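Local coordinates for V-type ATP synthase alpha chain (PDB 4O1S), which is a V-ATPase subunit A intein, built as a mostly beta-stranded intein splicing domain of the H-int clan, at residues Gly3-Gly8 / Ser90-His95; Leu70-Ser75 / Asp145-Ser150; Ser75-Arg80 / Tyr139-Phe144. All coordinates share one frame; numbering follows the deposited sequence.

How the contacts relate
Contact 1 lies between the other two, its centre about 8 Å from that of contact 2 and about 9 Å from that of contact 3. A probable hydrogen bond of 2.7 Å from V6 N to Y147 O adds strand 6-7 to the sheet of contact 2, while V91 O and V79 N (2.6 Å, probable hydrogen bond) join the sheet of contact 3. Contacts 2 and 3 share S75, just before the corner at S76 between two sheets, and a salt bridge links K74 NZ to D143 OD2 at 3.2 Å. A sulfate touches contacts 1 and 3, and an EPE molecule lies near T92, Y71 and S75; both probably come from the crystallisation liquor.

Contact 1: residues Gly3-Gly8 / Ser90-His95; sequences GKAVSG and SVTPVH. Unlike the reference sequence in segment 3-8: A5 (reference Cys). With SO4 (sulfate ion), chain F.
K4 lies against H95 with the inner part of its side chain. Its CB sits over one face of the imidazole, 4.2 Å from the H95 ring centroid and 13° off the normal, a CH-pi contact. K4 CG, anti to the carbonyl carbon (chi1 -73°), comes 3.4 Å from V94 O. K4 is poorly ordered, so its packing on the ring is less certain.

The same ring is met at its edge by the backbone of A5, the residue that replaces the cysteine of the reference sequence. A5 O lies in the imidazole plane, 3.2 Å from H95 CD2. This carbonyl also accepts a nearly straight hydrogen bond from T92 N (2.9 Å, 171°), the donor tilted from the carbonyl plane. T92 and H95 are the ends of a type I turn and match the Thr-x-x-His motif of inteins, here set against the segment that holds A5, probably at the splice junction; H95 also touches N169 near the other end of the chain.

Further along, V6 CG1 approaches the H95 ring obliquely and packs on V91 CG1 at 3.6 Å, across the single bridge between the two backbones. S7 N donates to S90 O at 3.1 Å. The S7 hydroxyl bonds to E9 N and also reaches the sulfate, with 3.3 Å from S7 OG to sulfate O1.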
loop_
_atom_site.group_PDB
_atom_site.type_symbol
_atom_site.label_atom_id
_atom_site.label_comp_id
_atom_site.label_asym_id
_atom_site.label_seq_id
_atom_site.Cartn_x
_atom_site.Cartn_y
_atom_site.Cartn_z
ATOM N N GLY A 3 -0.192 4.735 11.733
ATOM C CA GLY A 3 0.494 5.813 11.054
ATOM C C GLY A 3 0.994 5.365 9.690
ATOM O O GLY A 3 1.562 6.153 8.949
ATOM N N LYS A 4 0.784 4.097 9.361
ATOM C CA LYS A 4 1.159 3.583 8.059
ATOM C C LYS A 4 0.176 4.047 6.988
ATOM O O LYS A 4 -1.039 3.851 7.135
ATOM C CB LYS A 4 1.206 2.068 8.108
ATOM C CG LYS A 4 2.393 1.585 8.872
ATOM C CD LYS A 4 2.490 0.097 8.835
ATOM C CE LYS A 4 1.919 -0.472 10.103
ATOM N NZ LYS A 4 2.920 -1.314 10.818
ATOM N N ALA A 5 0.696 4.656 5.920
ATOM C CA ALA A 5 -0.149 5.132 4.832
ATOM C C ALA A 5 0.651 5.325 3.516
ATOM O O ALA A 5 1.887 5.248 3.504
ATOM C CB ALA A 5 -0.870 6.431 5.251
ATOM N N VAL A 6 -0.057 5.565 2.414
ATOM C CA VAL A 6 0.579 5.744 1.116
ATOM C C VAL A 6 0.094 7.028 0.420
ATOM O O VAL A 6 -0.931 7.635 0.793
ATOM C CB VAL A 6 0.306 4.534 0.193
ATOM C CG1 VAL A 6 0.741 3.227 0.874
ATOM C CG2 VAL A 6 -1.171 4.483 -0.174
ATOM N N SER A 7 0.852 7.452 -0.584
ATOM C CA SER A 7 0.493 8.634 -1.344
ATOM C C SER A 7 -0.795 8.383 -2.110
ATOM O O SER A 7 -1.149 7.236 -2.406
ATOM C CB SER A 7 1.615 9.004 -2.307
ATOM O OG SER A 7 1.074 9.570 -3.487
ATOM N N GLY A 8 -1.496 9.456 -2.446
ATOM C CA GLY A 8 -2.800 9.317 -3.058
ATOM C C GLY A 8 -2.682 8.835 -4.484
ATOM O O GLY A 8 -3.678 8.462 -5.118
ATOM N N SER A 90 5.353 5.671 -3.008
ATOM C CA SER A 90 5.701 6.685 -2.018
ATOM C C SER A 90 4.856 6.371 -0.795
ATOM O O SER A 90 3.625 6.213 -0.883
ATOM C CB SER A 90 5.430 8.114 -2.524
ATOM O OG SER A 90 6.189 8.437 -3.684
ATOM N N VAL A 91 5.510 6.222 0.345
ATOM C CA VAL A 91 4.777 5.873 1.550
ATOM C C VAL A 91 5.255 6.678 2.741
ATOM O O VAL A 91 6.268 7.381 2.720
ATOM C CB VAL A 91 4.865 4.366 1.887
ATOM C CG1 VAL A 91 4.298 3.516 0.742
ATOM C CG2 VAL A 91 6.309 3.980 2.176
ATOM N N THR A 92 4.473 6.550 3.784
ATOM C CA THR A 92 4.745 7.128 5.067
ATOM C C THR A 92 5.999 6.439 5.640
ATOM O O THR A 92 6.229 5.265 5.373
ATOM C CB THR A 92 3.486 6.832 5.902
ATOM O OG1 THR A 92 2.735 8.042 6.095
ATOM C CG2 THR A 92 3.819 6.167 7.181
ATOM N N PRO A 93 6.832 7.171 6.406
ATOM C CA PRO A 93 8.069 6.593 6.962
ATOM C C PRO A 93 7.869 5.341 7.802
ATOM O O PRO A 93 8.764 4.482 7.759
ATOM C CB PRO A 93 8.627 7.712 7.831
ATOM C CG PRO A 93 8.160 8.934 7.186
ATOM C CD PRO A 93 6.788 8.629 6.594
ATOM N N VAL A 94 6.749 5.236 8.533
ATOM C CA VAL A 94 6.491 4.063 9.385
ATOM C C VAL A 94 5.887 2.862 8.641
ATOM O O VAL A 94 5.819 1.763 9.196
ATOM C CB VAL A 94 5.636 4.383 10.649
ATOM C CG1 VAL A 94 6.380 5.286 11.587
ATOM C CG2 VAL A 94 4.315 5.007 10.286
ATOM N N HIS A 95 5.456 3.076 7.397
ATOM C CA HIS A 95 4.980 1.988 6.549
ATOM C C HIS A 95 6.072 0.956 6.331
ATOM O O HIS A 95 7.258 1.301 6.291
ATOM C CB HIS A 95 4.519 2.516 5.197
ATOM C CG HIS A 95 3.386 1.746 4.617
ATOM N ND1 HIS A 95 3.257 0.386 4.790
ATOM C CD2 HIS A 95 2.303 2.141 3.906
ATOM C CE1 HIS A 95 2.154 -0.026 4.194
ATOM N NE2 HIS A 95 1.557 1.019 3.648
HETATM S S SO4 F . 2.206 13.832 -3.692
HETATM O O1 SO4 F . 2.611 12.445 -3.976
HETATM O O2 SO4 F . 1.160 13.869 -2.663
HETATM O O3 SO4 F . 3.373 14.590 -3.228
HETATM O O4 SO4 F . 1.671 14.468 -4.902
#

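Contact 2: residues Leu70-Ser75 / Asp145-Ser150; sequences LYKGKS and DVYDLS
Y71 and D148 form a hydrogen-bonded antiparallel pair whose side chains share one sheet face with V146. The backbones are joined by Y71 N to D148 O at 2.8 Å, by G73 N to V146 O at 2.7 Å, and by the two return bonds. Y71 CG is anti to the backbone N (chi1 163°). Its ring has CD2 3.8 Å from D148 CB and stands 89° from the carboxylate plane. One face of this ring lies over the backbone N of G73, whose lack of a side chain permits that fit. V146, which gives the largest area to the contact, sets CG1 against S75 CB at 3.8 Å.

The other face is looser toward its K74 end. There the extended K72 chain runs alongside Y147, with K72 CG 3.5 Å from Y147 CE1. K74, exposed and bent, reaches D145 in a salt bridge of 2.9 Å between K74 NZ and D145 OD1, from above the carboxylate plane, and also pairs with D143.

Strand 43-58 continues the sheet beyond 70-75, strand 6-7 flanks 143-149 through V6 and Y147, and helix 22-31 packs on L70, K72 and Y147, its Y26 meeting Y147 edge-to-face.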
loop_
_atom_site.group_PDB
_atom_site.type_symbol
_atom_site.label_atom_id
_atom_site.label_comp_id
_atom_site.label_asym_id
_atom_site.label_seq_id
_atom_site.Cartn_x
_atom_site.Cartn_y
_atom_site.Cartn_z
ATOM N N LEU A 70 -11.665 2.660 4.450
ATOM C CA LEU A 70 -10.642 3.450 3.794
ATOM C C LEU A 70 -10.306 4.564 4.749
ATOM O O LEU A 70 -11.164 5.011 5.514
ATOM C CB LEU A 70 -11.145 4.069 2.489
ATOM C CG LEU A 70 -11.724 3.130 1.439
ATOM C CD1 LEU A 70 -12.133 3.929 0.222
ATOM C CD2 LEU A 70 -10.734 2.043 1.081
ATOM N N TYR A 71 -9.057 5.012 4.677
ATOM C CA TYR A 71 -8.543 6.061 5.534
ATOM C C TYR A 71 -7.871 7.147 4.699
ATOM O O TYR A 71 -7.235 6.879 3.663
ATOM C CB TYR A 71 -7.563 5.462 6.555
ATOM C CG TYR A 71 -6.639 6.466 7.237
ATOM C CD1 TYR A 71 -7.078 7.232 8.314
ATOM C CD2 TYR A 71 -5.319 6.634 6.815
ATOM C CE1 TYR A 71 -6.231 8.144 8.944
ATOM C CE2 TYR A 71 -4.468 7.546 7.440
ATOM C CZ TYR A 71 -4.931 8.291 8.497
ATOM O OH TYR A 71 -4.093 9.184 9.117
ATOM N N LYS A 72 -8.037 8.386 5.148
ATOM C CA LYS A 72 -7.318 9.509 4.575
ATOM C C LYS A 72 -6.807 10.375 5.701
ATOM O O LYS A 72 -7.570 10.778 6.582
ATOM C CB LYS A 72 -8.229 10.321 3.663
ATOM C CG LYS A 72 -7.602 11.603 3.166
ATOM C CD LYS A 72 -8.544 12.407 2.282
ATOM C CE LYS A 72 -8.219 13.887 2.366
ATOM N NZ LYS A 72 -9.031 14.627 1.370
ATOM N N GLY A 73 -5.514 10.665 5.681
ATOM C CA GLY A 73 -4.918 11.493 6.710
ATOM C C GLY A 73 -3.923 12.487 6.152
ATOM O O GLY A 73 -3.988 12.877 4.981
ATOM N N LYS A 74 -2.994 12.899 7.011
ATOM C CA LYS A 74 -1.935 13.836 6.635
ATOM C C LYS A 74 -0.593 13.277 7.064
ATOM O O LYS A 74 -0.462 12.695 8.140
ATOM C CB LYS A 74 -2.143 15.207 7.300
ATOM C CG LYS A 74 -3.254 16.098 6.671
ATOM C CD LYS A 74 -2.950 16.435 5.222
ATOM C CE LYS A 74 -3.307 17.862 4.887
ATOM N NZ LYS A 74 -3.032 18.093 3.435
ATOM N N SER A 75 0.414 13.444 6.221
ATOM C CA SER A 75 1.775 13.229 6.685
ATOM C C SER A 75 2.643 14.403 6.231
ATOM O O SER A 75 2.371 15.046 5.211
ATOM C CB SER A 75 2.339 11.905 6.189
ATOM O OG SER A 75 3.743 11.826 6.417
ATOM N N ASP A 145 -1.413 14.591 1.644
ATOM C CA ASP A 145 -2.548 13.728 1.872
ATOM C C ASP A 145 -2.084 12.281 1.782
ATOM O O ASP A 145 -1.427 11.890 0.809
ATOM C CB ASP A 145 -3.593 13.984 0.798
ATOM C CG ASP A 145 -4.322 15.266 1.016
ATOM O OD1 ASP A 145 -4.289 15.771 2.166
ATOM O OD2 ASP A 145 -4.933 15.743 0.042
ATOM N N VAL A 146 -2.401 11.478 2.789
ATOM C CA VAL A 146 -2.042 10.071 2.705
ATOM C C VAL A 146 -3.272 9.200 2.936
ATOM O O VAL A 146 -4.263 9.648 3.519
ATOM C CB VAL A 146 -0.844 9.684 3.631
ATOM C CG1 VAL A 146 0.387 10.437 3.229
ATOM C CG2 VAL A 146 -1.155 9.963 5.081
ATOM N N TYR A 147 -3.195 7.964 2.454
ATOM C CA TYR A 147 -4.341 7.063 2.393
ATOM C C TYR A 147 -3.929 5.648 2.790
ATOM O O TYR A 147 -2.772 5.246 2.632
ATOM C CB TYR A 147 -4.913 7.038 0.973
ATOM C CG TYR A 147 -5.417 8.378 0.475
ATOM C CD1 TYR A 147 -6.761 8.713 0.602
ATOM C CD2 TYR A 147 -4.559 9.315 -0.114
ATOM C CE1 TYR A 147 -7.248 9.922 0.156
ATOM C CE2 TYR A 147 -5.041 10.544 -0.570
ATOM C CZ TYR A 147 -6.396 10.843 -0.425
ATOM O OH TYR A 147 -6.941 12.048 -0.849
ATOM N N ASP A 148 -4.894 4.898 3.303
ATOM C CA ASP A 148 -4.699 3.506 3.677
ATOM C C ASP A 148 -6.031 2.810 3.475
ATOM O O ASP A 148 -7.085 3.438 3.506
ATOM C CB ASP A 148 -4.266 3.407 5.144
ATOM C CG ASP A 148 -3.776 2.003 5.539
ATOM O OD1 ASP A 148 -3.617 1.149 4.635
ATOM O OD2 ASP A 148 -3.530 1.769 6.759
ATOM N N LEU A 149 -5.988 1.511 3.247
ATOM C CA LEU A 149 -7.197 0.716 3.301
ATOM C C LEU A 149 -6.943 -0.469 4.211
ATOM O O LEU A 149 -5.794 -0.757 4.529
ATOM C CB LEU A 149 -7.598 0.274 1.901
ATOM C CG LEU A 149 -6.531 -0.322 0.997
ATOM C CD1 LEU A 149 -6.176 -1.717 1.459
ATOM C CD2 LEU A 149 -7.046 -0.368 -0.425
ATOM N N SER A 150 -7.988 -1.164 4.635
ATOM C CA SER A 150 -7.756 -2.370 5.427
ATOM C C SER A 150 -7.846 -3.613 4.541
ATOM O O SER A 150 -8.723 -3.723 3.692
ATOM C CB SER A 150 -8.735 -2.461 6.597
ATOM O OG SER A 150 -10.012 -2.895 6.161
#

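Contact 3: residues Ser75-Arg80 / Tyr139-Phe144; sequences SSYLVR and YEKGDF. With SO4 (sulfate ion), chain F.
R80 and E140 meet through two extended chains: E140 CG is anti to its backbone N (chi1 -166°), and R80 NE is anti to CB about the CG-CD bond (chi3 180°). The guanidinium grips the carboxylate side-on with two of its nitrogens, R80 NE and R80 NH2 each 2.8 Å from E140 OE1. That oxygen lies close to the guanidinium plane, whereas both donors come to it from the same face of the carboxylate; the two planes are 46° apart.

L78 CD2 sits over one face of the F144 ring, 3.5 Å from the F144 centroid, in a CH-pi contact. The opposite face lies over the backbone of G142, where a side chain would collide with the ring. On the other side of the sheet V79 CG1 meets the edge of the Y139 ring, 3.7 Å from Y139 CE1, and Y77 and K141 lie side by side.

The strands pair antiparallel, but a beta bulge shifts the register between S75 and Y77, where both chains turn a corner; S75 N to F144 O (2.9 Å) and G142 N to S76 O (2.9 Å) hold this bend.

R80 NH2 also donates to sulfate O3 at 3.0 Å, and NH1 bonds to S90 OG and weakly to sulfate O1. The guanidinium probably offsets part of the negative charge of E140 and the sulfate.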
loop_
_atom_site.group_PDB
_atom_site.type_symbol
_atom_site.label_atom_id
_atom_site.label_comp_id
_atom_site.label_asym_id
_atom_site.label_seq_id
_atom_site.Cartn_x
_atom_site.Cartn_y
_atom_site.Cartn_z
ATOM N N SER A 75 0.414 13.444 6.221
ATOM C CA SER A 75 1.775 13.229 6.685
ATOM C C SER A 75 2.643 14.403 6.231
ATOM O O SER A 75 2.371 15.046 5.211
ATOM C CB SER A 75 2.339 11.905 6.189
ATOM O OG SER A 75 3.743 11.826 6.417
ATOM N N SER A 76 3.663 14.688 7.026
ATOM C CA SER A 76 4.640 15.708 6.732
ATOM C C SER A 76 5.730 15.116 5.891
ATOM O O SER A 76 6.560 15.842 5.329
ATOM C CB SER A 76 5.277 16.182 8.038
ATOM O OG SER A 76 4.409 17.060 8.712
ATOM N N TYR A 77 5.757 13.790 5.848
ATOM C CA TYR A 77 6.870 13.097 5.238
ATOM C C TYR A 77 6.392 11.989 4.339
ATOM O O TYR A 77 5.432 11.288 4.652
ATOM C CB TYR A 77 7.791 12.502 6.305
ATOM C CG TYR A 77 8.366 13.532 7.203
ATOM C CD1 TYR A 77 9.442 14.295 6.801
ATOM C CD2 TYR A 77 7.810 13.776 8.445
ATOM C CE1 TYR A 77 9.971 15.271 7.620
ATOM C CE2 TYR A 77 8.327 14.754 9.275
ATOM C CZ TYR A 77 9.410 15.498 8.862
ATOM O OH TYR A 77 9.932 16.479 9.686
ATOM N N LEU A 78 7.095 11.824 3.231
ATOM C CA LEU A 78 6.880 10.694 2.342
ATOM C C LEU A 78 8.253 10.095 1.999
ATOM O O LEU A 78 9.242 10.833 1.813
ATOM C CB LEU A 78 6.190 11.170 1.068
ATOM C CG LEU A 78 4.781 10.716 0.704
ATOM C CD1 LEU A 78 4.011 10.074 1.850
ATOM C CD2 LEU A 78 4.014 11.895 0.092
ATOM N N VAL A 79 8.314 8.765 1.943
ATOM C CA VAL A 79 9.483 8.053 1.430
ATOM C C VAL A 79 9.159 7.503 0.046
ATOM O O VAL A 79 8.209 6.731 -0.121
ATOM C CB VAL A 79 9.827 6.887 2.339
ATOM C CG1 VAL A 79 11.133 6.235 1.882
ATOM C CG2 VAL A 79 9.888 7.365 3.805
ATOM N N ARG A 80 9.920 7.922 -0.958
ATOM C CA ARG A 80 9.637 7.495 -2.327
ATOM C C ARG A 80 10.691 6.489 -2.696
ATOM O O ARG A 80 11.891 6.753 -2.590
ATOM C CB ARG A 80 9.666 8.676 -3.292
ATOM C CG ARG A 80 9.104 9.958 -2.687
ATOM C CD ARG A 80 8.495 10.800 -3.758
ATOM N NE ARG A 80 7.916 12.064 -3.292
ATOM C CZ ARG A 80 6.605 12.316 -3.247
ATOM N NH1 ARG A 80 5.728 11.370 -3.607
ATOM N NH2 ARG A 80 6.168 13.515 -2.840
ATOM N N TYR A 139 13.612 11.089 0.545
ATOM C CA TYR A 139 12.854 11.629 1.674
ATOM C C TYR A 139 12.373 13.027 1.316
ATOM O O TYR A 139 13.140 13.854 0.824
ATOM C CB TYR A 139 13.707 11.655 2.947
ATOM C CG TYR A 139 14.281 10.307 3.332
ATOM C CD1 TYR A 139 13.571 9.154 3.112
ATOM C CD2 TYR A 139 15.534 10.195 3.914
ATOM C CE1 TYR A 139 14.081 7.934 3.449
ATOM C CE2 TYR A 139 16.059 8.960 4.257
ATOM C CZ TYR A 139 15.321 7.826 4.013
ATOM O OH TYR A 139 15.805 6.566 4.326
ATOM N N GLU A 140 11.090 13.284 1.534
ATOM C CA GLU A 140 10.516 14.572 1.174
ATOM C C GLU A 140 9.612 15.114 2.282
ATOM O O GLU A 140 8.719 14.421 2.785
ATOM C CB GLU A 140 9.736 14.439 -0.130
ATOM C CG GLU A 140 9.387 15.760 -0.761
ATOM C CD GLU A 140 8.515 15.612 -2.010
ATOM O OE1 GLU A 140 8.742 14.676 -2.817
ATOM O OE2 GLU A 140 7.596 16.440 -2.179
ATOM N N LYS A 141 9.857 16.358 2.663
ATOM C CA LYS A 141 8.995 17.054 3.604
ATOM C C LYS A 141 7.996 17.912 2.829
ATOM O O LYS A 141 8.374 18.588 1.872
ATOM C CB LYS A 141 9.840 17.921 4.521
ATOM C CG LYS A 141 9.082 18.647 5.586
ATOM C CD LYS A 141 10.065 19.088 6.665
ATOM C CE LYS A 141 9.363 19.838 7.776
ATOM N NZ LYS A 141 8.633 21.040 7.254
ATOM N N GLY A 142 6.725 17.864 3.228
ATOM C CA GLY A 142 5.655 18.624 2.582
ATOM C C GLY A 142 4.347 18.554 3.371
ATOM O O GLY A 142 4.359 18.291 4.573
ATOM N N ASP A 143 3.216 18.808 2.713
ATOM C CA ASP A 143 1.915 18.675 3.374
ATOM C C ASP A 143 1.086 17.641 2.609
ATOM O O ASP A 143 0.224 17.975 1.785
ATOM C CB ASP A 143 1.177 20.027 3.492
ATOM C CG ASP A 143 -0.153 19.927 4.303
ATOM O OD1 ASP A 143 -0.217 19.176 5.322
ATOM O OD2 ASP A 143 -1.136 20.616 3.914
ATOM N N PHE A 144 1.356 16.377 2.879
ATOM C CA PHE A 144 0.801 15.360 2.022
ATOM C C PHE A 144 -0.475 14.762 2.564
ATOM O O PHE A 144 -0.614 14.490 3.769
ATOM C CB PHE A 144 1.814 14.266 1.768
ATOM C CG PHE A 144 3.175 14.777 1.418
ATOM C CD1 PHE A 144 3.446 15.236 0.140
ATOM C CD2 PHE A 144 4.205 14.755 2.363
ATOM C CE1 PHE A 144 4.722 15.677 -0.192
ATOM C CE2 PHE A 144 5.488 15.200 2.048
ATOM C CZ PHE A 144 5.749 15.666 0.772
HETATM S S SO4 F . 2.206 13.832 -3.692
HETATM O O1 SO4 F . 2.611 12.445 -3.976
HETATM O O2 SO4 F . 1.160 13.869 -2.663
HETATM O O3 SO4 F . 3.373 14.590 -3.228
HETATM O O4 SO4 F . 1.671 14.468 -4.902
#